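Alpha-glucosidase (Pseudoalteromonas sp. K8, PDB 5HQA) hydrolyses alpha-glucosides as a calcium-containing, chloride-activated enzyme of glycoside hydrolase family 97, and binds the inhibitor acarbose. Local coordinates at residues G8-I13 with S106-R111; L587-D592 with L644-A649; E311-G316 with G355-S360; Q68-R73 with Y524-M529. One frame throughout, in Å; residues are numbered along the deposited sequence. Where two conformers were deposited one is given.

Contact 1 joins two sheets of the N-terminal region, contact 2 two sheets of the C-terminal region, and contact 3 lies in the barrel between them in sequence, where it lines the acarbose pocket. There the side chain of Glu311 is about 9 Å from the bound calcium ion. Contact 4 ties the N-terminal region to the barrel; its nearest atoms are about 7 Å from contact 3 and about 10 Å from contacts 1 and 2. Contacts 1 and 3 are on opposite sides of the chain's centre, their centres about 45 Å apart. The magnesium site of contact 2 is separate from the pocket: the centres of contacts 2 and 3 are about 38 Å apart.

Contact 1 of 4, residues G8-I13 with S106-R111; sequences GNIKII and SGVGFR
Val108 points its CG1 methyl, anti to its carbonyl carbon (chi1 -49°), at two isoleucines of the facing strand, Ile10 and Ile12, and meets both. The side chains of Ile10 and Val108 cross obliquely, with Ile10 CG2 3.5 Å from Val108 CG1. Ile12 runs past Val108 in the opposite direction and brings its terminal CD1 to the same methyl. Val108 and Ile12 were each deposited in two conformers: both approaches to Val108 CG1 describe one copy, and the closeness of the Ile12 pair is doubtful. Ile10's other branch reaches back one residue: CD1 comes to 3.5 Å from Gly107 N and 3.7 Å from Gly107 CA, touching bare backbone. The two strands belong to different antiparallel sheets of the N-terminal region, assigned to the galactose mutarotase clan, and they pack face to face as layers of a beta-sandwich, with axes 8.3 Å apart and inclined by 31°. Ile25 of the neighbouring strand 22-27 adds to the same layer, touching Ile10 and Val108, while Phe101 and Ala103 of strand 95-104 pack on Ile12. On the other face of strand 10-13, Lys11 NZ turns back to Gly8 O at 2.7 Å and also bonds Asn29 OD1.

Contact 2 of 4, residues L587-D592 with L644-A649; sequences LGAVTD and LTLKLA. With MG (magnesium ion), chain F.
The peptide group joining Val590 to Thr591 has Leu648 on one face: CD2 stands almost straight above Val590 C at 3.6 Å, while Val590 sends its own CB off the opposite face. Backbone hydrogen bonds tie Val590 to Ile568 and Thr591 to Gly652. The second flat group, the carboxylate of Asp592, holds the magnesium ion through one oxygen, OD2, at 2.1 Å. The ion lies 3.8 Å from Asp592 CB, on that side of OD2 rather than the side of OD1. Asp592 OD1 instead forms a salt bridge with Arg596 and accepts a hydrogen bond from Gln594 N. Three waters, Gly565 O and Asp566 OD1 complete the magnesium shell. Thr591 and Leu648 run antiparallel alongside each other, Thr591 CB lying 3.8 Å from Leu648 CD2; Leu648 was deposited in two conformers, so its distances describe one of them. The methyl CG2 of Thr591 sits between its backbone N and carbonyl carbon and comes to 3.1 Å from Ala649 O, while OG1 bonds Gln594 O. These strands are from the two sheets of the C-terminal beta-sandwich: 585-591 from the six-stranded sheet, 643-648 from the two-stranded antiparallel pair it forms with 596-601. Their axes approach to 8.1 Å and cross at -43°. Further along, Ala589 CB touches Leu646 CD1 at 3.7 Å, and Leu587 CD2 reaches the same methyl at 4.4 Å. Val569 of strand 567-574 flanks all three of these side chains.

Contact 3 of 4, residues E311-G316 with G355-S360; sequences EGWNTG and GHHETS. With AC1 (4,6-dideoxy-4-{[(1S,4R,5S,6S)-4,5,6-trihydroxy-3-(hydroxymethyl)cyclohex-2-en-1-yl]amino}-alpha-D-glucopyranose), chain B.
His356 lies beneath the side chain of Glu311, which crosses one face of the imidazole. Glu311 CG is 3.4 Å from the centroid of the His356 ring and 15° off its normal, a CH-pi contact, and the carboxylate continues over the ring with its plane turned 4° from it. Glu311 OE2 therefore looks down on the ring without bonding NE2; it pairs with Lys386, while OE1 accepts a 2.6 Å hydrogen bond from O4 of the inhibitor's valienamine unit. Glu358 N is on the opposite imidazole face. Residues 311-316 follow strand 307-310 and residues 355-358 end the adjacent parallel strand 352-358, at the C-terminal end of the TIM-type barrel, where such enzymes bind substrate. The hydroxymethyl oxygen O6B meets the ring edge, 3.1 Å from His356 CE1, and donates to Glu358 OE1 at 2.9 Å. A water on His356 ND1 also accepts from Gly312 N and donates to Asn314 OD1. An alanine at His356 would probably leave Glu311 CG without its supporting face and that water without one of three partners. Trp313 holds the strand backbone: its NE1 bonds His356 O at 2.9 Å (N-H...O angle 160°), in the carbonyl plane and on a lone pair.

Contact 4 of 4, residues Q68-R73 with Y524-M529; sequences QPWGER and YSPIQM
Apolar and edge contacts bring Trp70 against Tyr524 and Pro526. The Trp70 and Tyr524 side chains cross at about a right angle, and the phenol oxygen arrives in the plane of the indole at its edge, with Tyr524 OH 3.2 Å from Trp70 CE3. Next to it, Trp70 CZ3 packs on Pro526 CG at 3.6 Å. A CH-pi contact covers one face of the phenol ring: Glu72 CB stands 4.0 Å from the centroid of Tyr524, 7° off the normal. The backbone presses in too, Gly71 CA lying 3.0 Å from Tyr524 OH. The loop between strands 53-67 and 75-89 thus meets the turn into strand 527-529, the last strand of the TIM-type barrel, joining N-terminal region to barrel. No hydrogen bond crosses between the segments; within 68-73, Gln68 NE2 grips Arg73 O at 3.0 Å and Glu72 OE1 at 3.1 Å, the latter met from above the carboxylate plane. An alanine at Tyr524 would probably open a gap beside Gly71 and leave Glu72 CB without its ring. The junction therefore rests on shape and dispersion, its polar fastening coming from outside, through Glu72 OE2 to Arg445 and Trp70 NE1 to Pro449 O.

Contact 1 of 4, residues G8-I13 with S106-R111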
loop_
_atom_site.group_PDB
_atom_site.type_symbol
_atom_site.label_atom_id
_atom_site.label_comp_id
_atom_site.label_asym_id
_atom_site.label_seq_id
_atom_site.Cartn_x
_atom_site.Cartn_y
_atom_site.Cartn_z
ATOM N N GLY A 8 20.003 -19.884 7.484
ATOM C CA GLY A 8 21.407 -19.513 7.530
ATOM C C GLY A 8 21.879 -18.578 6.434
ATOM O O GLY A 8 23.019 -18.108 6.503
ATOM N N ASN A 9 21.048 -18.279 5.428
ATOM C CA ASN A 9 21.537 -17.503 4.291
ATOM C C ASN A 9 21.709 -16.023 4.606
ATOM O O ASN A 9 22.581 -15.374 4.014
ATOM C CB ASN A 9 20.611 -17.674 3.094
ATOM C CG ASN A 9 20.756 -19.035 2.458
ATOM O OD1 ASN A 9 21.846 -19.605 2.442
ATOM N ND2 ASN A 9 19.656 -19.575 1.950
ATOM N N ILE A 10 20.908 -15.470 5.512
ATOM C CA ILE A 10 21.053 -14.077 5.932
ATOM C C ILE A 10 21.745 -14.056 7.286
ATOM O O ILE A 10 21.308 -14.731 8.230
ATOM C CB ILE A 10 19.695 -13.358 5.999
ATOM C CG1 ILE A 10 19.067 -13.285 4.602
ATOM C CG2 ILE A 10 19.869 -11.950 6.586
ATOM C CD1 ILE A 10 17.658 -12.720 4.588
ATOM N N LYS A 11 22.828 -13.298 7.382
ATOM C CA LYS A 11 23.610 -13.231 8.610
ATOM C C LYS A 11 23.814 -11.766 8.962
ATOM O O LYS A 11 24.304 -10.993 8.133
ATOM C CB LYS A 11 24.953 -13.947 8.445
ATOM C CG LYS A 11 24.834 -15.438 8.079
ATOM C CD LYS A 11 26.207 -16.125 8.074
ATOM C CE LYS A 11 26.113 -17.580 7.614
ATOM N NZ LYS A 11 25.677 -17.691 6.184
ATOM N N ILE A 12 23.446 -11.384 10.183
ATOM C CA ILE A 12 23.593 -10.011 10.656
ATOM C C ILE A 12 24.641 -9.997 11.756
ATOM O O ILE A 12 24.528 -10.748 12.732
ATOM C CB ILE A 12 22.264 -9.433 11.177
ATOM C CG1 ILE A 12 21.162 -9.541 10.120
ATOM C CG2 ILE A 12 22.457 -7.980 11.616
ATOM C CD1 ILE A 12 20.212 -10.707 10.342
ATOM N N ILE A 13 25.651 -9.143 11.605
ATOM C CA ILE A 13 26.690 -8.959 12.613
ATOM C C ILE A 13 26.494 -7.582 13.224
ATOM O O ILE A 13 26.499 -6.574 12.507
ATOM C CB ILE A 13 28.104 -9.092 12.035
ATOM C CG1 ILE A 13 28.330 -10.494 11.477
ATOM C CG2 ILE A 13 29.135 -8.804 13.120
ATOM C CD1 ILE A 13 29.649 -10.617 10.755
ATOM N N SER A 106 13.482 -14.374 4.527
ATOM C CA SER A 106 13.230 -13.389 3.485
ATOM C C SER A 106 13.706 -11.983 3.835
ATOM O O SER A 106 13.503 -11.066 3.028
ATOM C CB SER A 106 11.735 -13.350 3.159
ATOM O OG SER A 106 10.983 -13.008 4.311
ATOM N N GLY A 107 14.326 -11.771 4.989
ATOM C CA GLY A 107 14.780 -10.436 5.331
ATOM C C GLY A 107 14.942 -10.258 6.828
ATOM O O GLY A 107 14.802 -11.198 7.610
ATOM N N VAL A 108 15.256 -9.022 7.217
ATOM C CA VAL A 108 15.517 -8.726 8.619
ATOM C C VAL A 108 14.758 -7.477 9.040
ATOM O O VAL A 108 14.560 -6.541 8.258
ATOM C CB VAL A 108 17.030 -8.560 8.915
ATOM C CG1 VAL A 108 17.820 -9.711 8.329
ATOM C CG2 VAL A 108 17.545 -7.238 8.398
ATOM N N GLY A 109 14.330 -7.473 10.291
ATOM C CA GLY A 109 13.730 -6.299 10.907
ATOM C C GLY A 109 14.495 -5.965 12.171
ATOM O O GLY A 109 14.963 -6.863 12.878
ATOM N N PHE A 110 14.644 -4.668 12.448
ATOM C CA PHE A 110 15.232 -4.285 13.729
ATOM C C PHE A 110 14.581 -3.013 14.256
ATOM O O PHE A 110 14.066 -2.190 13.492
ATOM C CB PHE A 110 16.774 -4.127 13.656
ATOM C CG PHE A 110 17.258 -3.020 12.747
ATOM C CD1 PHE A 110 17.467 -1.742 13.238
ATOM C CD2 PHE A 110 17.540 -3.278 11.409
ATOM C CE1 PHE A 110 17.926 -0.721 12.409
ATOM C CE2 PHE A 110 18.002 -2.266 10.568
ATOM C CZ PHE A 110 18.191 -0.982 11.072
ATOM N N ARG A 111 14.596 -2.868 15.580
ATOM C CA ARG A 111 14.080 -1.655 16.198
ATOM C C ARG A 111 14.881 -1.364 17.451
ATOM O O ARG A 111 15.497 -2.252 18.045
ATOM C CB ARG A 111 12.589 -1.766 16.540
ATOM C CG ARG A 111 12.313 -2.646 17.747
ATOM C CD ARG A 111 10.848 -2.602 18.126
ATOM N NE ARG A 111 10.594 -3.377 19.335
ATOM C CZ ARG A 111 9.381 -3.698 19.765
ATOM N NH1 ARG A 111 8.306 -3.313 19.085
ATOM N NH2 ARG A 111 9.242 -4.410 20.874
#

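Contact 2 of 4, residues L587-D592 with L644-A649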
loop_
_atom_site.group_PDB
_atom_site.type_symbol
_atom_site.label_atom_id
_atom_site.label_comp_id
_atom_site.label_asym_id
_atom_site.label_seq_id
_atom_site.Cartn_x
_atom_site.Cartn_y
_atom_site.Cartn_z
ATOM N N LEU A 587 -5.366 -16.037 -11.939
ATOM C CA LEU A 587 -4.047 -15.584 -12.347
ATOM C C LEU A 587 -4.162 -14.218 -13.009
ATOM O O LEU A 587 -5.114 -13.955 -13.753
ATOM C CB LEU A 587 -3.383 -16.594 -13.307
ATOM C CG LEU A 587 -1.998 -16.240 -13.858
ATOM C CD1 LEU A 587 -1.171 -17.498 -14.070
ATOM C CD2 LEU A 587 -2.102 -15.439 -15.161
ATOM N N GLY A 588 -3.193 -13.354 -12.739
ATOM C CA GLY A 588 -3.088 -12.115 -13.480
ATOM C C GLY A 588 -1.643 -11.883 -13.868
ATOM O O GLY A 588 -0.729 -12.163 -13.082
ATOM N N ALA A 589 -1.414 -11.397 -15.086
ATOM C CA ALA A 589 -0.071 -11.054 -15.537
ATOM C C ALA A 589 -0.134 -9.732 -16.288
ATOM O O ALA A 589 -1.102 -9.474 -17.007
ATOM C CB ALA A 589 0.514 -12.152 -16.438
ATOM N N VAL A 590 0.881 -8.883 -16.103
ATOM C CA VAL A 590 0.994 -7.647 -16.872
ATOM C C VAL A 590 2.440 -7.468 -17.310
ATOM O O VAL A 590 3.372 -8.002 -16.703
ATOM C CB VAL A 590 0.528 -6.388 -16.099
ATOM C CG1 VAL A 590 -0.951 -6.506 -15.699
ATOM C CG2 VAL A 590 1.418 -6.133 -14.895
ATOM N N THR A 591 2.615 -6.703 -18.382
ATOM C CA THR A 591 3.940 -6.338 -18.847
ATOM C C THR A 591 4.064 -4.815 -18.879
ATOM O O THR A 591 3.127 -4.082 -18.547
ATOM C CB THR A 591 4.217 -6.948 -20.222
ATOM O OG1 THR A 591 5.568 -6.661 -20.612
ATOM C CG2 THR A 591 3.235 -6.376 -21.261
ATOM N N ASP A 592 5.244 -4.350 -19.281
ATOM C CA ASP A 592 5.534 -2.925 -19.417
ATOM C C ASP A 592 5.304 -2.487 -20.861
ATOM O O ASP A 592 4.374 -2.970 -21.513
ATOM C CB ASP A 592 6.973 -2.634 -18.965
ATOM C CG ASP A 592 8.016 -3.461 -19.737
ATOM O OD1 ASP A 592 7.620 -4.198 -20.665
ATOM O OD2 ASP A 592 9.231 -3.364 -19.424
ATOM N N LEU A 644 1.174 -23.071 -19.409
ATOM C CA LEU A 644 0.616 -21.995 -20.215
ATOM C C LEU A 644 1.734 -21.150 -20.788
ATOM O O LEU A 644 2.737 -20.902 -20.115
ATOM C CB LEU A 644 -0.286 -21.065 -19.410
ATOM C CG LEU A 644 -1.670 -21.552 -19.047
ATOM C CD1 LEU A 644 -2.433 -20.377 -18.539
ATOM C CD2 LEU A 644 -2.325 -22.123 -20.272
ATOM N N THR A 645 1.543 -20.689 -22.014
ATOM C CA THR A 645 2.381 -19.654 -22.596
ATOM C C THR A 645 1.569 -18.369 -22.597
ATOM O O THR A 645 0.564 -18.266 -23.311
ATOM C CB THR A 645 2.818 -20.023 -24.007
ATOM O OG1 THR A 645 3.555 -21.247 -23.965
ATOM C CG2 THR A 645 3.694 -18.926 -24.586
ATOM N N LEU A 646 1.980 -17.406 -21.777
ATOM C CA LEU A 646 1.358 -16.090 -21.791
ATOM C C LEU A 646 1.976 -15.252 -22.900
ATOM O O LEU A 646 3.201 -15.133 -22.987
ATOM C CB LEU A 646 1.544 -15.397 -20.440
ATOM C CG LEU A 646 0.982 -16.160 -19.241
ATOM C CD1 LEU A 646 1.330 -15.447 -17.944
ATOM C CD2 LEU A 646 -0.523 -16.328 -19.390
ATOM N N LYS A 647 1.134 -14.682 -23.755
ATOM C CA LYS A 647 1.580 -13.778 -24.814
ATOM C C LYS A 647 0.955 -12.423 -24.523
ATOM O O LYS A 647 -0.221 -12.185 -24.825
ATOM C CB LYS A 647 1.199 -14.294 -26.191
ATOM C CG LYS A 647 1.729 -15.678 -26.452
ATOM C CD LYS A 647 2.618 -15.720 -27.673
ATOM C CE LYS A 647 2.739 -17.160 -28.151
ATOM N NZ LYS A 647 3.150 -17.276 -29.582
ATOM N N LEU A 648 1.747 -11.538 -23.933
ATOM C CA LEU A 648 1.288 -10.230 -23.496
ATOM C C LEU A 648 1.601 -9.206 -24.581
ATOM O O LEU A 648 2.740 -9.127 -25.052
ATOM C CB LEU A 648 1.965 -9.847 -22.175
ATOM C CG LEU A 648 1.366 -10.352 -20.850
ATOM C CD1 LEU A 648 0.845 -11.774 -20.933
ATOM C CD2 LEU A 648 2.351 -10.222 -19.699
ATOM N N ALA A 649 0.588 -8.440 -24.989
ATOM C CA ALA A 649 0.812 -7.370 -25.950
ATOM C C ALA A 649 1.603 -6.240 -25.289
ATOM O O ALA A 649 1.864 -6.258 -24.082
ATOM C CB ALA A 649 -0.519 -6.845 -26.487
HETATM MG MG MG F . 10.643 -2.416 -18.210
HETATM O O HOH W 1 9.991 -0.534 -18.600
HETATM O O HOH W 2 11.740 -2.298 -19.982
HETATM O O HOH W 3 12.213 -1.555 -17.155
#

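Contact 3 of 4, residues E311-G316 with G355-S360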
loop_
_atom_site.group_PDB
_atom_site.type_symbol
_atom_site.label_atom_id
_atom_site.label_comp_id
_atom_site.label_asym_id
_atom_site.label_seq_id
_atom_site.Cartn_x
_atom_site.Cartn_y
_atom_site.Cartn_z
ATOM N N GLU A 311 -18.720 10.630 -4.205
ATOM C CA GLU A 311 -17.959 11.817 -3.831
ATOM C C GLU A 311 -18.716 13.074 -4.239
ATOM O O GLU A 311 -19.400 13.105 -5.267
ATOM C CB GLU A 311 -16.569 11.820 -4.474
ATOM C CG GLU A 311 -15.746 10.615 -4.092
ATOM C CD GLU A 311 -14.300 10.725 -4.524
ATOM O OE1 GLU A 311 -13.950 11.691 -5.234
ATOM O OE2 GLU A 311 -13.511 9.824 -4.158
ATOM N N GLY A 312 -18.583 14.114 -3.424
ATOM C CA GLY A 312 -19.296 15.349 -3.671
ATOM C C GLY A 312 -20.669 15.408 -3.052
ATOM O O GLY A 312 -21.491 16.228 -3.477
ATOM N N TRP A 313 -20.948 14.557 -2.063
ATOM C CA TRP A 313 -22.272 14.506 -1.455
ATOM C C TRP A 313 -22.475 15.600 -0.415
ATOM O O TRP A 313 -23.619 15.979 -0.148
ATOM C CB TRP A 313 -22.493 13.132 -0.805
ATOM C CG TRP A 313 -21.575 12.909 0.370
ATOM C CD1 TRP A 313 -20.310 12.380 0.341
ATOM C CD2 TRP A 313 -21.837 13.246 1.738
ATOM N NE1 TRP A 313 -19.779 12.360 1.608
ATOM C CE2 TRP A 313 -20.694 12.888 2.484
ATOM C CE3 TRP A 313 -22.932 13.815 2.405
ATOM C CZ2 TRP A 313 -20.611 13.073 3.866
ATOM C CZ3 TRP A 313 -22.852 14.000 3.780
ATOM C CH2 TRP A 313 -21.695 13.629 4.496
ATOM N N ASN A 314 -21.398 16.110 0.170
ATOM C CA ASN A 314 -21.448 17.012 1.311
ATOM C C ASN A 314 -21.110 18.430 0.876
ATOM O O ASN A 314 -20.357 18.630 -0.078
ATOM C CB ASN A 314 -20.463 16.561 2.391
ATOM C CG ASN A 314 -19.041 16.405 1.858
ATOM O OD1 ASN A 314 -18.819 15.860 0.772
ATOM N ND2 ASN A 314 -18.074 16.881 2.627
ATOM N N THR A 315 -21.652 19.420 1.585
ATOM C CA THR A 315 -21.399 20.801 1.196
ATOM C C THR A 315 -19.928 21.170 1.397
ATOM O O THR A 315 -19.248 20.683 2.312
ATOM C CB THR A 315 -22.302 21.762 1.970
ATOM O OG1 THR A 315 -21.984 21.716 3.364
ATOM C CG2 THR A 315 -23.762 21.389 1.771
ATOM N N GLY A 316 -19.430 22.020 0.499
ATOM C CA GLY A 316 -18.064 22.491 0.580
ATOM C C GLY A 316 -17.265 22.314 -0.696
ATOM O O GLY A 316 -16.137 22.809 -0.794
ATOM N N GLY A 355 -19.002 5.841 2.231
ATOM C CA GLY A 355 -18.865 7.235 2.598
ATOM C C GLY A 355 -17.582 7.853 2.066
ATOM O O GLY A 355 -16.673 7.167 1.590
ATOM N N HIS A 356 -17.513 9.179 2.149
ATOM C CA HIS A 356 -16.374 9.905 1.596
ATOM C C HIS A 356 -16.136 11.159 2.415
ATOM O O HIS A 356 -17.045 11.984 2.558
ATOM C CB HIS A 356 -16.596 10.279 0.129
ATOM C CG HIS A 356 -15.392 10.896 -0.508
ATOM N ND1 HIS A 356 -15.426 12.121 -1.140
ATOM C CD2 HIS A 356 -14.111 10.463 -0.589
ATOM C CE1 HIS A 356 -14.219 12.409 -1.599
ATOM N NE2 HIS A 356 -13.402 11.419 -1.279
ATOM N N HIS A 357 -14.912 11.302 2.923
ATOM C CA HIS A 357 -14.485 12.434 3.745
ATOM C C HIS A 357 -13.210 12.995 3.124
ATOM O O HIS A 357 -12.116 12.570 3.495
ATOM C CB HIS A 357 -14.228 12.009 5.193
ATOM C CG HIS A 357 -15.460 11.648 5.958
ATOM N ND1 HIS A 357 -15.411 10.962 7.149
ATOM C CD2 HIS A 357 -16.771 11.882 5.712
ATOM C CE1 HIS A 357 -16.640 10.782 7.604
ATOM N NE2 HIS A 357 -17.484 11.334 6.751
ATOM N N GLU A 358 -13.339 13.936 2.188
ATOM C CA GLU A 358 -12.182 14.675 1.691
ATOM C C GLU A 358 -11.942 15.894 2.577
ATOM O O GLU A 358 -12.868 16.670 2.835
ATOM C CB GLU A 358 -12.388 15.118 0.240
ATOM C CG GLU A 358 -11.269 16.024 -0.291
ATOM C CD GLU A 358 -9.902 15.338 -0.292
ATOM O OE1 GLU A 358 -9.752 14.282 -0.949
ATOM O OE2 GLU A 358 -8.969 15.846 0.373
ATOM N N THR A 359 -10.700 16.067 3.029
ATOM C CA THR A 359 -10.361 17.178 3.906
ATOM C C THR A 359 -9.694 18.339 3.185
ATOM O O THR A 359 -9.603 19.429 3.762
ATOM C CB THR A 359 -9.419 16.714 5.018
ATOM O OG1 THR A 359 -8.157 16.356 4.439
ATOM C CG2 THR A 359 -10.005 15.508 5.756
ATOM N N SER A 360 -9.211 18.127 1.958
ATOM C CA SER A 360 -8.328 19.083 1.280
ATOM C C SER A 360 -7.226 19.575 2.216
ATOM O O SER A 360 -6.841 20.746 2.203
ATOM C CB SER A 360 -9.112 20.258 0.696
ATOM O OG SER A 360 -9.830 19.841 -0.447
HETATM C C1 AC1 B . -4.527 16.279 -6.830
HETATM O O2 AC1 B . -2.533 15.197 -6.065
HETATM C C2 AC1 B . -3.959 15.232 -5.884
HETATM C C4A AC1 B . -10.573 11.572 -5.219
HETATM C C3 AC1 B . -4.579 13.880 -6.114
HETATM O O3 AC1 B . -3.970 12.898 -5.256
HETATM C C4 AC1 B . -6.068 13.958 -5.903
HETATM N N4A AC1 B . -6.730 12.618 -5.822
HETATM C C5 AC1 B . -6.494 14.742 -7.135
HETATM O O5 AC1 B . -6.014 16.141 -6.974
HETATM C C6 AC1 B . -7.969 14.768 -7.387
HETATM C C1B AC1 B . -7.665 12.443 -4.653
HETATM C C2B AC1 B . -8.264 10.886 -4.632
HETATM O O2B AC1 B . -7.155 9.996 -4.751
HETATM C C3B AC1 B . -9.249 10.703 -5.618
HETATM O O3B AC1 B . -9.664 9.321 -5.758
HETATM O O4 AC1 B . -11.528 11.511 -6.261
HETATM C C5B AC1 B . -10.274 12.954 -4.923
HETATM C C7B AC1 B . -8.737 13.379 -4.602
HETATM C C6B AC1 B . -11.412 13.807 -4.338
HETATM O O6B AC1 B . -11.599 13.413 -3.014
HETATM O O HOH W 4 -17.713 13.681 -0.911
HETATM O O HOH W 5 -15.215 16.628 1.696
#

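Contact 4 of 4, residues Q68-R73 with Y524-M529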
loop_
_atom_site.group_PDB
_atom_site.type_symbol
_atom_site.label_atom_id
_atom_site.label_comp_id
_atom_site.label_asym_id
_atom_site.label_seq_id
_atom_site.Cartn_x
_atom_site.Cartn_y
_atom_site.Cartn_z
ATOM N N GLN A 68 -5.188 -14.649 9.283
ATOM C CA GLN A 68 -5.694 -13.304 9.014
ATOM C C GLN A 68 -7.216 -13.312 8.926
ATOM O O GLN A 68 -7.804 -14.265 8.409
ATOM C CB GLN A 68 -5.142 -12.765 7.704
ATOM C CG GLN A 68 -3.641 -12.783 7.589
ATOM C CD GLN A 68 -3.170 -11.663 6.698
ATOM O OE1 GLN A 68 -3.146 -10.507 7.119
ATOM N NE2 GLN A 68 -2.819 -11.987 5.454
ATOM N N PRO A 69 -7.884 -12.259 9.402
ATOM C CA PRO A 69 -9.335 -12.170 9.162
ATOM C C PRO A 69 -9.665 -12.000 7.691
ATOM O O PRO A 69 -10.682 -12.516 7.220
ATOM C CB PRO A 69 -9.751 -10.943 9.987
ATOM C CG PRO A 69 -8.504 -10.098 10.051
ATOM C CD PRO A 69 -7.359 -11.089 10.131
ATOM N N TRP A 70 -8.825 -11.273 6.963
ATOM C CA TRP A 70 -8.898 -11.092 5.522
ATOM C C TRP A 70 -7.477 -10.808 5.077
ATOM O O TRP A 70 -6.635 -10.408 5.882
ATOM C CB TRP A 70 -9.819 -9.932 5.125
ATOM C CG TRP A 70 -9.461 -8.644 5.823
ATOM C CD1 TRP A 70 -10.004 -8.166 6.984
ATOM C CD2 TRP A 70 -8.477 -7.682 5.417
ATOM N NE1 TRP A 70 -9.424 -6.962 7.320
ATOM C CE2 TRP A 70 -8.484 -6.644 6.377
ATOM C CE3 TRP A 70 -7.597 -7.590 4.334
ATOM C CZ2 TRP A 70 -7.643 -5.531 6.284
ATOM C CZ3 TRP A 70 -6.765 -6.486 4.245
ATOM C CH2 TRP A 70 -6.797 -5.468 5.211
ATOM N N GLY A 71 -7.198 -11.005 3.801
ATOM C CA GLY A 71 -5.855 -10.733 3.339
ATOM C C GLY A 71 -5.550 -11.408 2.017
ATOM O O GLY A 71 -6.435 -11.924 1.330
ATOM N N GLU A 72 -4.262 -11.366 1.680
ATOM C CA GLU A 72 -3.714 -12.016 0.502
ATOM C C GLU A 72 -3.400 -13.485 0.756
ATOM O O GLU A 72 -3.153 -14.235 -0.195
ATOM C CB GLU A 72 -2.456 -11.260 0.047
ATOM C CG GLU A 72 -1.257 -11.331 1.014
ATOM C CD GLU A 72 -1.276 -10.292 2.147
ATOM O OE1 GLU A 72 -2.219 -10.283 2.975
ATOM O OE2 GLU A 72 -0.314 -9.489 2.222
ATOM N N ARG A 73 -3.409 -13.908 2.015
ATOM C CA ARG A 73 -3.313 -15.313 2.367
ATOM C C ARG A 73 -3.962 -15.479 3.731
ATOM O O ARG A 73 -3.978 -14.546 4.541
ATOM C CB ARG A 73 -1.861 -15.821 2.373
ATOM C CG ARG A 73 -0.930 -15.093 3.335
ATOM C CD ARG A 73 0.520 -15.589 3.182
ATOM N NE ARG A 73 0.892 -15.720 1.774
ATOM C CZ ARG A 73 1.465 -14.762 1.056
ATOM N NH1 ARG A 73 1.751 -14.974 -0.219
ATOM N NH2 ARG A 73 1.759 -13.596 1.604
ATOM N N TYR A 524 -3.061 -6.411 -5.141
ATOM C CA TYR A 524 -3.919 -6.871 -4.058
ATOM C C TYR A 524 -4.597 -5.696 -3.355
ATOM O O TYR A 524 -3.952 -4.695 -3.020
ATOM C CB TYR A 524 -3.129 -7.698 -3.038
ATOM C CG TYR A 524 -3.984 -7.931 -1.815
ATOM C CD1 TYR A 524 -5.180 -8.644 -1.913
ATOM C CD2 TYR A 524 -3.642 -7.383 -0.580
ATOM C CE1 TYR A 524 -6.002 -8.826 -0.813
ATOM C CE2 TYR A 524 -4.459 -7.568 0.531
ATOM C CZ TYR A 524 -5.635 -8.285 0.398
ATOM O OH TYR A 524 -6.446 -8.459 1.482
ATOM N N SER A 525 -5.909 -5.828 -3.116
ATOM C CA SER A 525 -6.637 -4.956 -2.205
ATOM C C SER A 525 -7.889 -5.684 -1.748
ATOM O O SER A 525 -8.518 -6.371 -2.569
ATOM C CB SER A 525 -7.008 -3.630 -2.873
ATOM O OG SER A 525 -7.722 -2.802 -1.971
ATOM N N PRO A 526 -8.278 -5.583 -0.470
ATOM C CA PRO A 526 -9.498 -6.282 -0.027
ATOM C C PRO A 526 -10.763 -5.673 -0.595
ATOM O O PRO A 526 -11.791 -6.363 -0.665
ATOM C CB PRO A 526 -9.448 -6.147 1.500
ATOM C CG PRO A 526 -8.680 -4.880 1.721
ATOM C CD PRO A 526 -7.630 -4.860 0.638
ATOM N N ILE A 527 -10.729 -4.403 -0.988
ATOM C CA ILE A 527 -11.797 -3.810 -1.782
ATOM C C ILE A 527 -11.203 -3.424 -3.126
ATOM O O ILE A 527 -10.104 -2.863 -3.190
ATOM C CB ILE A 527 -12.476 -2.608 -1.092
ATOM C CG1 ILE A 527 -11.471 -1.524 -0.711
ATOM C CG2 ILE A 527 -13.269 -3.075 0.132
ATOM C CD1 ILE A 527 -12.140 -0.213 -0.308
ATOM N N GLN A 528 -11.905 -3.781 -4.193
ATOM C CA GLN A 528 -11.484 -3.508 -5.555
ATOM C C GLN A 528 -12.597 -2.732 -6.236
ATOM O O GLN A 528 -13.755 -3.159 -6.220
ATOM C CB GLN A 528 -11.200 -4.805 -6.323
ATOM C CG GLN A 528 -9.964 -5.596 -5.825
ATOM C CD GLN A 528 -8.642 -5.017 -6.335
ATOM O OE1 GLN A 528 -8.575 -3.864 -6.774
ATOM N NE2 GLN A 528 -7.584 -5.816 -6.268
ATOM N N MET A 529 -12.257 -1.594 -6.815
ATOM C CA MET A 529 -13.247 -0.833 -7.555
ATOM C C MET A 529 -13.328 -1.342 -8.980
ATOM O O MET A 529 -12.318 -1.722 -9.572
ATOM C CB MET A 529 -12.902 0.656 -7.556
ATOM C CG MET A 529 -14.078 1.531 -7.933
ATOM S SD MET A 529 -13.573 3.261 -7.868
ATOM C CE MET A 529 -15.174 4.067 -7.992
#